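Local coordinates for response regulator (Caulobacter vibrioides, PDB 3N0R), which probably acts as an anti-anti-sigma factor in the stress response, offering a sigma-like domain under the control of a two-component receiver domain, at residues P206-A211 against A269-A274; P254-T259 against L275-R280. The protein carries 1 engineered substitution. All coordinates share one frame; numbering follows the deposited sequence.

Contact 1: P206-A211 against A269-A274; sequences PGLVLA and AAIGQA
Leu208 reaches from strand 208-211 toward helix 269-274 and forks against it, each methyl finding its own partner. Methyl CD2 is met by the branched side chain of Ile271, whose CG2 lies 3.9 Å from Leu208 CD2. Ile271 CG1 follows at 4.2 Å from the same Leu208 CD2, and the two side chains cross at about a right angle, so that this one methyl rests against both branches of Ile271. The other methyl meets the small side chain one helical turn further on, with Leu208 CD1 4.1 Å from Ala274 CB. A first torsion of 174°, with CG opposite the backbone N, carries the fork of Leu208 out to the helix. This is the tight part of a modest interface that buries 156 Å² in all and contains no hydrogen bond across it.

Toward the C-terminal end of the strand the fit is looser. Leu210 CD1 comes to 4.5 Å from Ile271 CD1, and since Leu210 has two conformers this touch is tentative. Neither part faces solvent openly: the four touching residues are all buried, and Ile237 of the neighbouring strand packs on each of them. Gln273 has a different role, its side-chain amide bonding to Arg117 and to the carbonyl oxygen of Ala40.

Strand and helix run largely against each other, their axes 141° apart and 10.4 Å at closest approach. Alternation along the strand turns Val209 to Ile166 and Ile222, while Leu208 and Leu210 serve the helix. A central strand of a parallel sheet packed beneath the closing helix in this way, and leading on to the predicted phosphorylation site Asp212, is typical of the alternating beta/alpha fold of response regulator receiver domains.

Contact 2: P254-T259 against L275-R280; sequences PTFLIT and LFFHPR
Phe256 gives up the largest area in this contact, 53 Å², and its ring meets Phe277, the last residue of helix 264-277, and His278 just beyond it. The far end of the ring touches Phe277, with Phe256 CZ 4.1 Å from Phe277 CD2. That carbon of Phe277 sits at the rim of the Phe256 ring, close to its plane, and the two side chains approach at a slant without stacking. One face of Phe256 is taken by the residue just before it, where the methyl CG2 of Thr255 stands 3.7 Å above the plane of the Phe256 ring. A first torsion of -51° sets CG of Phe256 opposite its carbonyl carbon and points the ring at the helix, where it also packs on Gln273 and Ala274.

Phe277 is itself backed by its neighbour. Phe276 turns its edge to a face of the Phe277 ring, with Phe276 CD2 3.7 Å above the plane of Phe277, and Phe276 makes a cation-pi contact with Arg117.

His278, the first residue to leave the helical conformation, adds the third side chain. It offers a carbon, CD2, which lies 4.2 Å from Phe256 CE2, and that Phe256 carbon lies near the plane of the imidazole at its edge. The nitrogen ND1 is engaged by a hydrogen bond with Asp233 OD2.

Plain packing, without a hydrogen bond across it, joins the sheet's edge to the C-terminal end of the last receiver helix. Cohesion therefore rests on dispersion and burial of aromatic carbon, while the carboxylate on ND1 would tend to stabilise the protonated imidazole.

In the fold
From the N terminus the chain first passes the helices of the sigma-like part, then enters the receiver sheet and reaches 206-211 on its central strand. After strand 236-240 comes 254-259, which holds the edge strand 257-259, before helix 264-277 supplies first 269-274 and then the start of 275-280. Contact 1 thus closes a long loop of 57 residues and contact 2 a short one of 15, and the two loops cross because their segments alternate. They also touch: in one of the two conformers of Ile258, its CG2 lies 3.5 Å from Ala270 CB. One helix is thereby tied to both the middle and the edge of the same parallel sheet.

Contact 1: P206-A211 against A269-A274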
loop_
_atom_site.group_PDB
_atom_site.type_symbol
_atom_site.label_atom_id
_atom_site.label_comp_id
_atom_site.label_asym_id
_atom_site.label_seq_id
_atom_site.Cartn_x
_atom_site.Cartn_y
_atom_site.Cartn_z
ATOM N N PRO A 206 -0.073 -9.227 19.369
ATOM C CA PRO A 206 -0.040 -7.824 18.949
ATOM C C PRO A 206 -1.249 -7.468 18.082
ATOM O O PRO A 206 -1.966 -8.361 17.627
ATOM C CB PRO A 206 1.241 -7.755 18.120
ATOM C CG PRO A 206 1.365 -9.103 17.541
ATOM C CD PRO A 206 0.831 -10.064 18.565
ATOM N N GLY A 207 -1.453 -6.173 17.844
ATOM C CA GLY A 207 -2.468 -5.713 16.913
ATOM C C GLY A 207 -1.922 -5.473 15.517
ATOM O O GLY A 207 -2.679 -5.222 14.579
ATOM N N LEU A 208 -0.606 -5.525 15.372
ATOM C CA LEU A 208 0.043 -5.265 14.090
ATOM C C LEU A 208 1.450 -5.826 14.160
ATOM O O LEU A 208 2.108 -5.718 15.196
ATOM C CB LEU A 208 0.112 -3.756 13.819
ATOM C CG LEU A 208 0.881 -3.281 12.585
ATOM C CD1 LEU A 208 0.206 -3.744 11.295
ATOM C CD2 LEU A 208 1.009 -1.764 12.608
ATOM N N VAL A 209 1.926 -6.403 13.058
ATOM C CA VAL A 209 3.298 -6.884 12.979
ATOM C C VAL A 209 3.973 -6.286 11.754
ATOM O O VAL A 209 3.377 -6.239 10.675
ATOM C CB VAL A 209 3.337 -8.429 12.869
ATOM C CG1 VAL A 209 4.768 -8.922 12.761
ATOM C CG2 VAL A 209 2.642 -9.059 14.071
ATOM N N LEU A 210 5.198 -5.803 11.943
ATOM C CA LEU A 210 6.051 -5.412 10.825
ATOM C C LEU A 210 7.207 -6.393 10.795
ATOM O O LEU A 210 7.942 -6.517 11.767
ATOM C CB LEU A 210 6.586 -3.990 11.001
ATOM C CG LEU A 210 5.573 -2.843 10.931
ATOM C CD1 LEU A 210 6.047 -1.721 10.016
ATOM C CD2 LEU A 210 4.181 -3.319 10.547
ATOM N N ALA A 211 7.346 -7.120 9.692
ATOM C CA ALA A 211 8.276 -8.248 9.627
ATOM C C ALA A 211 9.157 -8.191 8.393
ATOM O O ALA A 211 8.670 -8.047 7.260
ATOM C CB ALA A 211 7.508 -9.556 9.622
ATOM N N ALA A 269 1.613 5.636 5.753
ATOM C CA ALA A 269 0.589 5.182 4.816
ATOM C C ALA A 269 0.334 3.680 4.936
ATOM O O ALA A 269 -0.822 3.257 4.957
ATOM C CB ALA A 269 0.964 5.554 3.380
ATOM N N ALA A 270 1.393 2.875 4.981
ATOM C CA ALA A 270 1.223 1.429 5.052
ATOM C C ALA A 270 0.547 1.013 6.358
ATOM O O ALA A 270 -0.376 0.198 6.358
ATOM C CB ALA A 270 2.556 0.724 4.873
ATOM N N ILE A 271 1.008 1.568 7.472
ATOM C CA ILE A 271 0.379 1.289 8.756
ATOM C C ILE A 271 -1.067 1.785 8.765
ATOM O O ILE A 271 -1.966 1.086 9.238
ATOM C CB ILE A 271 1.185 1.900 9.917
ATOM C CG1 ILE A 271 2.526 1.172 10.044
ATOM C CG2 ILE A 271 0.388 1.852 11.223
ATOM C CD1 ILE A 271 3.462 1.767 11.079
ATOM N N GLY A 272 -1.300 2.978 8.223
ATOM C CA GLY A 272 -2.647 3.513 8.143
ATOM C C GLY A 272 -3.614 2.598 7.419
ATOM O O GLY A 272 -4.765 2.438 7.844
ATOM N N GLN A 273 -3.171 2.004 6.313
ATOM C CA GLN A 273 -4.033 1.083 5.566
ATOM C C GLN A 273 -4.220 -0.244 6.283
ATOM O O GLN A 273 -5.337 -0.765 6.335
ATOM C CB GLN A 273 -3.502 0.849 4.154
ATOM C CG GLN A 273 -3.571 2.096 3.287
ATOM C CD GLN A 273 -4.968 2.659 3.218
ATOM O OE1 GLN A 273 -5.300 3.612 3.926
ATOM N NE2 GLN A 273 -5.812 2.061 2.375
ATOM N N ALA A 274 -3.139 -0.807 6.818
ATOM C CA ALA A 274 -3.239 -2.075 7.530
ATOM C C ALA A 274 -4.248 -1.991 8.670
ATOM O O ALA A 274 -5.060 -2.896 8.854
ATOM C CB ALA A 274 -1.885 -2.496 8.046
#

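Contact 2: P254-T259 against L275-R280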
loop_
_atom_site.group_PDB
_atom_site.type_symbol
_atom_site.label_atom_id
_atom_site.label_comp_id
_atom_site.label_asym_id
_atom_site.label_seq_id
_atom_site.Cartn_x
_atom_site.Cartn_y
_atom_site.Cartn_z
ATOM N N PRO A 254 2.748 -10.211 -0.454
ATOM C CA PRO A 254 2.184 -9.332 0.581
ATOM C C PRO A 254 1.163 -8.330 0.059
ATOM O O PRO A 254 1.271 -7.838 -1.059
ATOM C CB PRO A 254 3.407 -8.563 1.088
ATOM C CG PRO A 254 4.547 -9.464 0.830
ATOM C CD PRO A 254 4.220 -10.143 -0.473
ATOM N N THR A 255 0.210 -7.983 0.913
ATOM C CA THR A 255 -0.722 -6.911 0.620
ATOM C C THR A 255 -0.139 -5.558 1.003
ATOM O O THR A 255 -0.338 -4.574 0.288
ATOM C CB THR A 255 -2.044 -7.148 1.353
ATOM O OG1 THR A 255 -2.594 -8.390 0.903
ATOM C CG2 THR A 255 -3.057 -6.034 1.089
ATOM N N PHE A 256 0.583 -5.524 2.123
ATOM C CA PHE A 256 1.185 -4.302 2.651
ATOM C C PHE A 256 2.691 -4.492 2.748
ATOM O O PHE A 256 3.164 -5.496 3.276
ATOM C CB PHE A 256 0.604 -3.943 4.027
ATOM C CG PHE A 256 -0.906 -3.912 4.066
ATOM C CD1 PHE A 256 -1.617 -2.905 3.424
ATOM C CD2 PHE A 256 -1.612 -4.898 4.747
ATOM C CE1 PHE A 256 -3.013 -2.893 3.452
ATOM C CE2 PHE A 256 -3.000 -4.885 4.787
ATOM C CZ PHE A 256 -3.698 -3.886 4.133
ATOM N N LEU A 257 3.409 -3.477 2.276
ATOM C CA LEU A 257 4.844 -3.535 2.060
ATOM C C LEU A 257 5.463 -2.193 2.450
ATOM O O LEU A 257 4.883 -1.133 2.175
ATOM C CB LEU A 257 5.105 -3.827 0.580
ATOM C CG LEU A 257 6.455 -4.390 0.152
ATOM C CD1 LEU A 257 6.742 -5.695 0.862
ATOM C CD2 LEU A 257 6.462 -4.595 -1.351
ATOM N N ILE A 258 6.626 -2.244 3.101
ATOM C CA ILE A 258 7.408 -1.031 3.212
ATOM C C ILE A 258 8.850 -1.302 2.846
ATOM O O ILE A 258 9.402 -2.387 3.071
ATOM C CB ILE A 258 7.360 -0.402 4.616
ATOM C CG1 ILE A 258 7.830 -1.391 5.674
ATOM C CG2 ILE A 258 5.963 0.107 4.935
ATOM C CD1 ILE A 258 7.897 -0.778 7.066
ATOM N N THR A 259 9.441 -0.307 2.203
ATOM C CA THR A 259 10.810 -0.402 1.747
ATOM C C THR A 259 11.766 0.129 2.804
ATOM O O THR A 259 11.512 1.163 3.429
ATOM C CB THR A 259 10.997 0.423 0.464
ATOM O OG1 THR A 259 10.058 -0.037 -0.517
ATOM C CG2 THR A 259 12.413 0.289 -0.076
ATOM N N LEU A 275 -4.194 -0.903 9.435
ATOM C CA LEU A 275 -5.100 -0.737 10.566
ATOM C C LEU A 275 -6.505 -0.307 10.150
ATOM O O LEU A 275 -7.459 -0.541 10.888
ATOM C CB LEU A 275 -4.523 0.222 11.608
ATOM C CG LEU A 275 -3.227 -0.263 12.251
ATOM C CD1 LEU A 275 -2.701 0.793 13.209
ATOM C CD2 LEU A 275 -3.461 -1.582 12.964
ATOM N N PHE A 276 -6.634 0.319 8.983
ATOM C CA PHE A 276 -7.948 0.620 8.431
ATOM C C PHE A 276 -8.681 -0.674 8.087
ATOM O O PHE A 276 -9.856 -0.836 8.424
ATOM C CB PHE A 276 -7.822 1.518 7.193
ATOM C CG PHE A 276 -9.114 1.718 6.448
ATOM C CD1 PHE A 276 -10.127 2.506 6.970
ATOM C CD2 PHE A 276 -9.296 1.141 5.206
ATOM C CE1 PHE A 276 -11.308 2.692 6.278
ATOM C CE2 PHE A 276 -10.470 1.324 4.510
ATOM C CZ PHE A 276 -11.478 2.103 5.045
ATOM N N PHE A 277 -7.986 -1.596 7.426
ATOM C CA PHE A 277 -8.588 -2.852 7.004
ATOM C C PHE A 277 -8.696 -3.881 8.131
ATOM O O PHE A 277 -9.582 -4.732 8.091
ATOM C CB PHE A 277 -7.847 -3.437 5.795
ATOM C CG PHE A 277 -8.161 -2.726 4.519
ATOM C CD1 PHE A 277 -9.407 -2.878 3.930
ATOM C CD2 PHE A 277 -7.235 -1.885 3.914
ATOM C CE1 PHE A 277 -9.729 -2.210 2.769
ATOM C CE2 PHE A 277 -7.556 -1.208 2.738
ATOM C CZ PHE A 277 -8.804 -1.369 2.172
ATOM N N HIS A 278 -7.821 -3.786 9.134
ATOM C CA HIS A 278 -7.761 -4.788 10.202
ATOM C C HIS A 278 -7.582 -4.159 11.576
ATOM O O HIS A 278 -6.600 -4.430 12.258
ATOM C CB HIS A 278 -6.636 -5.783 9.924
ATOM C CG HIS A 278 -6.720 -6.400 8.567
ATOM N ND1 HIS A 278 -7.568 -7.448 8.281
ATOM C CD2 HIS A 278 -6.093 -6.092 7.407
ATOM C CE1 HIS A 278 -7.451 -7.766 7.003
ATOM N NE2 HIS A 278 -6.563 -6.958 6.450
ATOM N N PRO A 279 -8.551 -3.333 12.002
ATOM C CA PRO A 279 -8.476 -2.676 13.311
ATOM C C PRO A 279 -8.788 -3.629 14.455
ATOM O O PRO A 279 -9.249 -4.740 14.199
ATOM C CB PRO A 279 -9.572 -1.618 13.228
ATOM C CG PRO A 279 -10.576 -2.209 12.289
ATOM C CD PRO A 279 -9.788 -2.994 11.280
ATOM N N ARG A 280 -8.581 -3.152 15.684
ATOM C CA ARG A 280 -8.724 -3.966 16.889
ATOM C C ARG A 280 -7.489 -4.836 17.017
ATOM O O ARG A 280 -6.837 -4.877 18.062
ATOM C CB ARG A 280 -9.979 -4.833 16.827
ATOM C CG ARG A 280 -11.273 -4.054 16.724
ATOM C CD ARG A 280 -12.425 -4.976 16.361
ATOM N NE ARG A 280 -12.475 -6.151 17.226
ATOM C CZ ARG A 280 -13.286 -6.277 18.272
ATOM N NH1 ARG A 280 -14.125 -5.300 18.586
ATOM N NH2 ARG A 280 -13.259 -7.383 19.002
#